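Local coordinates for 199aa long hypothetical Trp repressor binding protein (Sulfolobus tokodaii, PDB 2ZKI), which is of unknown function but, as a flavodoxin-like protein of the NADPH-dependent FMN reductase family, probably binds FMN and transfers electrons, at residues A[4-9]-A[70-75]; A[108-113]-A[139-144]. One frame throughout, in Å; residues are numbered along the deposited sequence.

Contact 1 (A[4-9]-A[70-75]); sequences KPNILV and WADGFA
Trp-70 holds CG anti to its backbone N (chi1 170°), and Asn-6 holds CG beside its own N, anti to the carbonyl carbon (chi1 -65°). These torsions direct both CG atoms so that the indole can lie against the Asn-6 side chain where helix 65-70 ends, just before strand 73-79, beside the start of strand 6-11 in the flavodoxin-like sheet. Asn-6 CB sits over the face of the six-membered ring of Trp-70, 3.5 Å from its centroid, in a CH-pi contact. The amide stacks on the indole, its plane 13° from the ring plane. Lys-36 makes a cation-pi contact with the same indole.

The Asn-6 backbone is gripped by the turn after helix 65-70. Asn-6 O accepts from Asp-72 N at 2.7 Å and, weakly, from Gly-73 N at 3.0 Å. Asp-72 OD2 takes Asn-6 N at 3.0 Å on its anti lone pair. It also salt-bridges Lys-195 of helix 174-195.

Leu-8 carries the pairing onward: its N bonds to Gly-73 O (3.0 Å) and its O accepts from Ala-75 N (2.8 Å). Leu-8 CB rests on Ala-71 CB at 3.7 Å, and Leu-8 CD2 meets the edge of the Phe-74 ring, 3.6 Å from CE1.

Contact 2 (A[108-113]-A[139-144]); sequences KPVTFF and MIIVPI
Val-110 N donates to Ile-140 O at 2.8 Å, joining the last two strands of the sheet. These strands, 109-115 and 140-141, with helices 125-130 and 132-137 between them, form a beta-alpha-beta crossover of the flavodoxin-like fold. Ile-140 N donates to Lys-108 O (2.9 Å). Val-142 N reaches Val-110 O at 2.7 Å.

Packing is close on both faces here. On one, Pro-109 CB touches Val-142 CG2 at 3.8 Å and lies 4.0 Å from Ile-140 CG1. On the other, Met-139 bends at chi3 (73°), which sets CE against Val-110 CB at 3.7 Å.

Thr-111 ends the tight part. With OG1 anti to the backbone N (chi1 -171°), its hydroxyl donates to Val-142 O at 2.8 Å, nearly along the C=O axis. A valine here would probably leave Val-142 O without this donor and Gln-183 without a weak bond.

Beyond Thr-111 the contact is looser: Ile-141 CG2 only approaches the edge of the Phe-112 ring, CE1 at 4.3 Å. At the other end only the side chain of partly exposed Lys-108 leaves, its CB directed away from 139-144 and NZ hydrogen-bonded to Val-104 O.

Ile-187 of helix 174-195 packs on Pro-109 and Thr-111, and Ala-134 of helix 132-137 on Val-110 and Ile-141. Strand 73-79 flanks 109-115, while strand 140-141 faces a second subunit, which makes backbone hydrogen bonds with Ile-141.

Overall arrangement
From the N terminus, strand 6-11 leads through helix 16-31 to the outer strand 34-39. The chain then returns through helix 65-70, and contact 1 closes this loop by setting strand 73-79 beside strand 6-11. Helices 87-94 and 97-101 follow before strand 109-115. Contact 2 closes the next, shorter loop, which holds helices 125-130 and 132-137. The two contacts are in series and neither encloses nor crosses the other. Their centres lie about 11 Å apart. Phe-74 joins them through probable backbone hydrogen bonds to Pro-109 and Thr-111. Late in the chain, helix 174-195 packs against both contacts, and a Cys-3 to Cys-196 disulfide ties together the chain near its two ends.

Contact 1 (A[4-9]-A[70-75])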
loop_
_atom_site.group_PDB
_atom_site.type_symbol
_atom_site.label_atom_id
_atom_site.label_comp_id
_atom_site.label_asym_id
_atom_site.label_seq_id
_atom_site.Cartn_x
_atom_site.Cartn_y
_atom_site.Cartn_z
ATOM N N LYS A 4 -29.577 -18.052 0.447
ATOM C CA LYS A 4 -29.575 -16.594 0.556
ATOM C C LYS A 4 -28.396 -16.139 1.424
ATOM O O LYS A 4 -28.230 -16.629 2.544
ATOM C CB LYS A 4 -30.899 -16.119 1.158
ATOM C CG LYS A 4 -31.272 -14.683 0.839
ATOM C CD LYS A 4 -32.522 -14.276 1.606
ATOM C CE LYS A 4 -33.040 -12.915 1.165
ATOM N NZ LYS A 4 -34.260 -12.525 1.925
ATOM N N PRO A 5 -27.568 -15.205 0.908
ATOM C CA PRO A 5 -26.367 -14.782 1.629
ATOM C C PRO A 5 -26.626 -13.701 2.681
ATOM O O PRO A 5 -27.463 -12.816 2.479
ATOM C CB PRO A 5 -25.469 -14.238 0.514
ATOM C CG PRO A 5 -26.416 -13.730 -0.520
ATOM C CD PRO A 5 -27.706 -14.507 -0.386
ATOM N N ASN A 6 -25.905 -13.791 3.797
ATOM C CA ASN A 6 -25.970 -12.781 4.847
ATOM C C ASN A 6 -24.893 -11.724 4.651
ATOM O O ASN A 6 -23.705 -12.042 4.559
ATOM C CB ASN A 6 -25.828 -13.423 6.230
ATOM C CG ASN A 6 -26.981 -14.356 6.573
ATOM O OD1 ASN A 6 -26.771 -15.407 7.182
ATOM N ND2 ASN A 6 -28.200 -13.973 6.197
ATOM N N ILE A 7 -25.316 -10.466 4.583
ATOM C CA ILE A 7 -24.395 -9.357 4.370
ATOM C C ILE A 7 -24.323 -8.474 5.609
ATOM O O ILE A 7 -25.335 -7.920 6.046
ATOM C CB ILE A 7 -24.784 -8.517 3.116
ATOM C CG1 ILE A 7 -24.719 -9.373 1.839
ATOM C CG2 ILE A 7 -23.910 -7.259 2.991
ATOM C CD1 ILE A 7 -23.371 -10.045 1.572
ATOM N N LEU A 8 -23.122 -8.366 6.172
ATOM C CA LEU A 8 -22.879 -7.481 7.304
ATOM C C LEU A 8 -22.242 -6.180 6.833
ATOM O O LEU A 8 -21.167 -6.183 6.231
ATOM C CB LEU A 8 -21.984 -8.158 8.350
ATOM C CG LEU A 8 -21.756 -7.415 9.672
ATOM C CD1 LEU A 8 -22.964 -7.539 10.587
ATOM C CD2 LEU A 8 -20.516 -7.934 10.368
ATOM N N VAL A 9 -22.921 -5.071 7.104
ATOM C CA VAL A 9 -22.365 -3.754 6.836
ATOM C C VAL A 9 -21.794 -3.208 8.143
ATOM O O VAL A 9 -22.533 -2.814 9.050
ATOM C CB VAL A 9 -23.407 -2.788 6.212
ATOM C CG1 VAL A 9 -22.778 -1.436 5.924
ATOM C CG2 VAL A 9 -23.993 -3.377 4.931
ATOM N N TRP A 70 -22.200 -14.913 11.667
ATOM C CA TRP A 70 -23.479 -14.906 10.962
ATOM C C TRP A 70 -23.313 -14.622 9.473
ATOM O O TRP A 70 -23.907 -15.304 8.632
ATOM C CB TRP A 70 -24.397 -13.860 11.604
ATOM C CG TRP A 70 -25.664 -13.569 10.854
ATOM C CD1 TRP A 70 -26.818 -14.293 10.886
ATOM C CD2 TRP A 70 -25.909 -12.459 9.977
ATOM N NE1 TRP A 70 -27.766 -13.713 10.075
ATOM C CE2 TRP A 70 -27.234 -12.586 9.505
ATOM C CE3 TRP A 70 -25.134 -11.376 9.538
ATOM C CZ2 TRP A 70 -27.808 -11.663 8.619
ATOM C CZ3 TRP A 70 -25.704 -10.461 8.656
ATOM C CH2 TRP A 70 -27.028 -10.613 8.205
ATOM N N ALA A 71 -22.489 -13.623 9.164
ATOM C CA ALA A 71 -22.338 -13.104 7.807
ATOM C C ALA A 71 -21.665 -14.074 6.838
ATOM O O ALA A 71 -20.799 -14.863 7.226
ATOM C CB ALA A 71 -21.583 -11.781 7.837
ATOM N N ASP A 72 -22.087 -14.002 5.577
ATOM C CA ASP A 72 -21.444 -14.715 4.475
ATOM C C ASP A 72 -20.648 -13.741 3.601
ATOM O O ASP A 72 -19.911 -14.158 2.706
ATOM C CB ASP A 72 -22.489 -15.442 3.624
ATOM C CG ASP A 72 -23.256 -16.491 4.407
ATOM O OD1 ASP A 72 -22.634 -17.488 4.836
ATOM O OD2 ASP A 72 -24.483 -16.323 4.579
ATOM N N GLY A 73 -20.815 -12.444 3.867
ATOM C CA GLY A 73 -20.128 -11.380 3.135
ATOM C C GLY A 73 -20.083 -10.093 3.940
ATOM O O GLY A 73 -20.964 -9.837 4.769
ATOM N N PHE A 74 -19.066 -9.273 3.683
ATOM C CA PHE A 74 -18.786 -8.102 4.515
ATOM C C PHE A 74 -18.627 -6.803 3.736
ATOM O O PHE A 74 -17.965 -6.767 2.701
ATOM C CB PHE A 74 -17.521 -8.340 5.341
ATOM C CG PHE A 74 -17.663 -9.411 6.377
ATOM C CD1 PHE A 74 -18.096 -9.102 7.659
ATOM C CD2 PHE A 74 -17.351 -10.734 6.074
ATOM C CE1 PHE A 74 -18.223 -10.093 8.622
ATOM C CE2 PHE A 74 -17.475 -11.735 7.032
ATOM C CZ PHE A 74 -17.912 -11.413 8.308
ATOM N N ALA A 75 -19.239 -5.741 4.255
ATOM C CA ALA A 75 -19.023 -4.383 3.761
ATOM C C ALA A 75 -18.446 -3.547 4.903
ATOM O O ALA A 75 -19.186 -2.967 5.703
ATOM C CB ALA A 75 -20.323 -3.784 3.243
#

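Contact 2 (A[108-113]-A[139-144])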
loop_
_atom_site.group_PDB
_atom_site.type_symbol
_atom_site.label_atom_id
_atom_site.label_comp_id
_atom_site.label_asym_id
_atom_site.label_seq_id
_atom_site.Cartn_x
_atom_site.Cartn_y
_atom_site.Cartn_z
ATOM N N LYS A 108 -14.392 -15.924 2.719
ATOM C CA LYS A 108 -15.529 -15.007 2.626
ATOM C C LYS A 108 -15.150 -13.716 1.893
ATOM O O LYS A 108 -14.038 -13.216 2.057
ATOM C CB LYS A 108 -16.086 -14.677 4.020
ATOM C CG LYS A 108 -16.440 -15.885 4.892
ATOM C CD LYS A 108 -17.766 -16.531 4.502
ATOM C CE LYS A 108 -18.062 -17.756 5.362
ATOM N NZ LYS A 108 -18.195 -17.422 6.811
ATOM N N PRO A 109 -16.072 -13.181 1.068
ATOM C CA PRO A 109 -15.827 -11.917 0.369
ATOM C C PRO A 109 -15.960 -10.677 1.259
ATOM O O PRO A 109 -16.805 -10.637 2.156
ATOM C CB PRO A 109 -16.903 -11.910 -0.717
ATOM C CG PRO A 109 -18.015 -12.694 -0.134
ATOM C CD PRO A 109 -17.384 -13.755 0.718
ATOM N N VAL A 110 -15.122 -9.679 0.992
ATOM C CA VAL A 110 -15.137 -8.417 1.725
ATOM C C VAL A 110 -14.969 -7.236 0.768
ATOM O O VAL A 110 -14.157 -7.284 -0.159
ATOM C CB VAL A 110 -14.062 -8.387 2.869
ATOM C CG1 VAL A 110 -12.646 -8.591 2.326
ATOM C CG2 VAL A 110 -14.153 -7.105 3.688
ATOM N N THR A 111 -15.759 -6.189 0.990
ATOM C CA THR A 111 -15.646 -4.952 0.223
ATOM C C THR A 111 -15.460 -3.757 1.164
ATOM O O THR A 111 -15.942 -3.773 2.302
ATOM C CB THR A 111 -16.851 -4.746 -0.745
ATOM O OG1 THR A 111 -16.592 -3.637 -1.613
ATOM C CG2 THR A 111 -18.158 -4.512 0.012
ATOM N N PHE A 112 -14.757 -2.731 0.689
ATOM C CA PHE A 112 -14.406 -1.591 1.531
ATOM C C PHE A 112 -14.949 -0.270 1.007
ATOM O O PHE A 112 -15.021 -0.045 -0.205
ATOM C CB PHE A 112 -12.888 -1.488 1.704
ATOM C CG PHE A 112 -12.257 -2.722 2.279
ATOM C CD1 PHE A 112 -11.598 -3.626 1.454
ATOM C CD2 PHE A 112 -12.317 -2.979 3.644
ATOM C CE1 PHE A 112 -11.009 -4.771 1.979
ATOM C CE2 PHE A 112 -11.734 -4.118 4.182
ATOM C CZ PHE A 112 -11.076 -5.017 3.350
ATOM N N PHE A 113 -15.321 0.600 1.942
ATOM C CA PHE A 113 -15.785 1.947 1.629
ATOM C C PHE A 113 -15.269 2.968 2.643
ATOM O O PHE A 113 -14.997 2.633 3.798
ATOM C CB PHE A 113 -17.314 1.994 1.507
ATOM C CG PHE A 113 -18.055 1.639 2.773
ATOM C CD1 PHE A 113 -18.241 0.309 3.144
ATOM C CD2 PHE A 113 -18.609 2.638 3.571
ATOM C CE1 PHE A 113 -18.945 -0.018 4.301
ATOM C CE2 PHE A 113 -19.312 2.321 4.731
ATOM C CZ PHE A 113 -19.482 0.990 5.096
ATOM N N MET A 139 -9.536 -13.815 3.529
ATOM C CA MET A 139 -10.763 -13.282 2.940
ATOM C C MET A 139 -10.514 -12.728 1.541
ATOM O O MET A 139 -9.465 -12.135 1.284
ATOM C CB MET A 139 -11.335 -12.180 3.829
ATOM C CG MET A 139 -11.722 -12.647 5.221
ATOM S SD MET A 139 -12.223 -11.298 6.295
ATOM C CE MET A 139 -13.831 -10.898 5.618
ATOM N N ILE A 140 -11.477 -12.916 0.641
ATOM C CA ILE A 140 -11.347 -12.422 -0.735
ATOM C C ILE A 140 -11.902 -11.001 -0.906
ATOM O O ILE A 140 -13.008 -10.702 -0.464
ATOM C CB ILE A 140 -11.946 -13.404 -1.784
ATOM C CG1 ILE A 140 -13.392 -13.772 -1.441
ATOM C CG2 ILE A 140 -11.078 -14.659 -1.888
ATOM C CD1 ILE A 140 -14.148 -14.449 -2.576
ATOM N N ILE A 141 -11.115 -10.139 -1.546
ATOM C CA ILE A 141 -11.453 -8.719 -1.700
ATOM C C ILE A 141 -12.336 -8.478 -2.922
ATOM O O ILE A 141 -12.031 -8.949 -4.015
ATOM C CB ILE A 141 -10.174 -7.842 -1.806
ATOM C CG1 ILE A 141 -9.267 -8.068 -0.594
ATOM C CG2 ILE A 141 -10.528 -6.360 -1.944
ATOM C CD1 ILE A 141 -7.809 -7.766 -0.847
ATOM N N VAL A 142 -13.426 -7.739 -2.727
ATOM C CA VAL A 142 -14.334 -7.382 -3.819
ATOM C C VAL A 142 -14.298 -5.873 -4.102
ATOM O O VAL A 142 -14.915 -5.081 -3.381
ATOM C CB VAL A 142 -15.791 -7.847 -3.537
ATOM C CG1 VAL A 142 -16.730 -7.417 -4.662
ATOM C CG2 VAL A 142 -15.848 -9.359 -3.347
ATOM N N PRO A 143 -13.551 -5.466 -5.142
ATOM C CA PRO A 143 -13.618 -4.086 -5.615
ATOM C C PRO A 143 -14.863 -3.877 -6.473
ATOM O O PRO A 143 -15.459 -4.851 -6.934
ATOM C CB PRO A 143 -12.360 -3.946 -6.486
ATOM C CG PRO A 143 -11.595 -5.235 -6.329
ATOM C CD PRO A 143 -12.586 -6.260 -5.919
ATOM N N ILE A 144 -15.255 -2.624 -6.678
ATOM C CA ILE A 144 -16.374 -2.328 -7.576
ATOM C C ILE A 144 -15.921 -1.996 -8.999
ATOM O O ILE A 144 -16.672 -2.201 -9.956
ATOM C CB ILE A 144 -17.320 -1.232 -7.031
ATOM C CG1 ILE A 144 -16.539 -0.009 -6.541
ATOM C CG2 ILE A 144 -18.195 -1.809 -5.938
ATOM C CD1 ILE A 144 -17.419 1.162 -6.167
#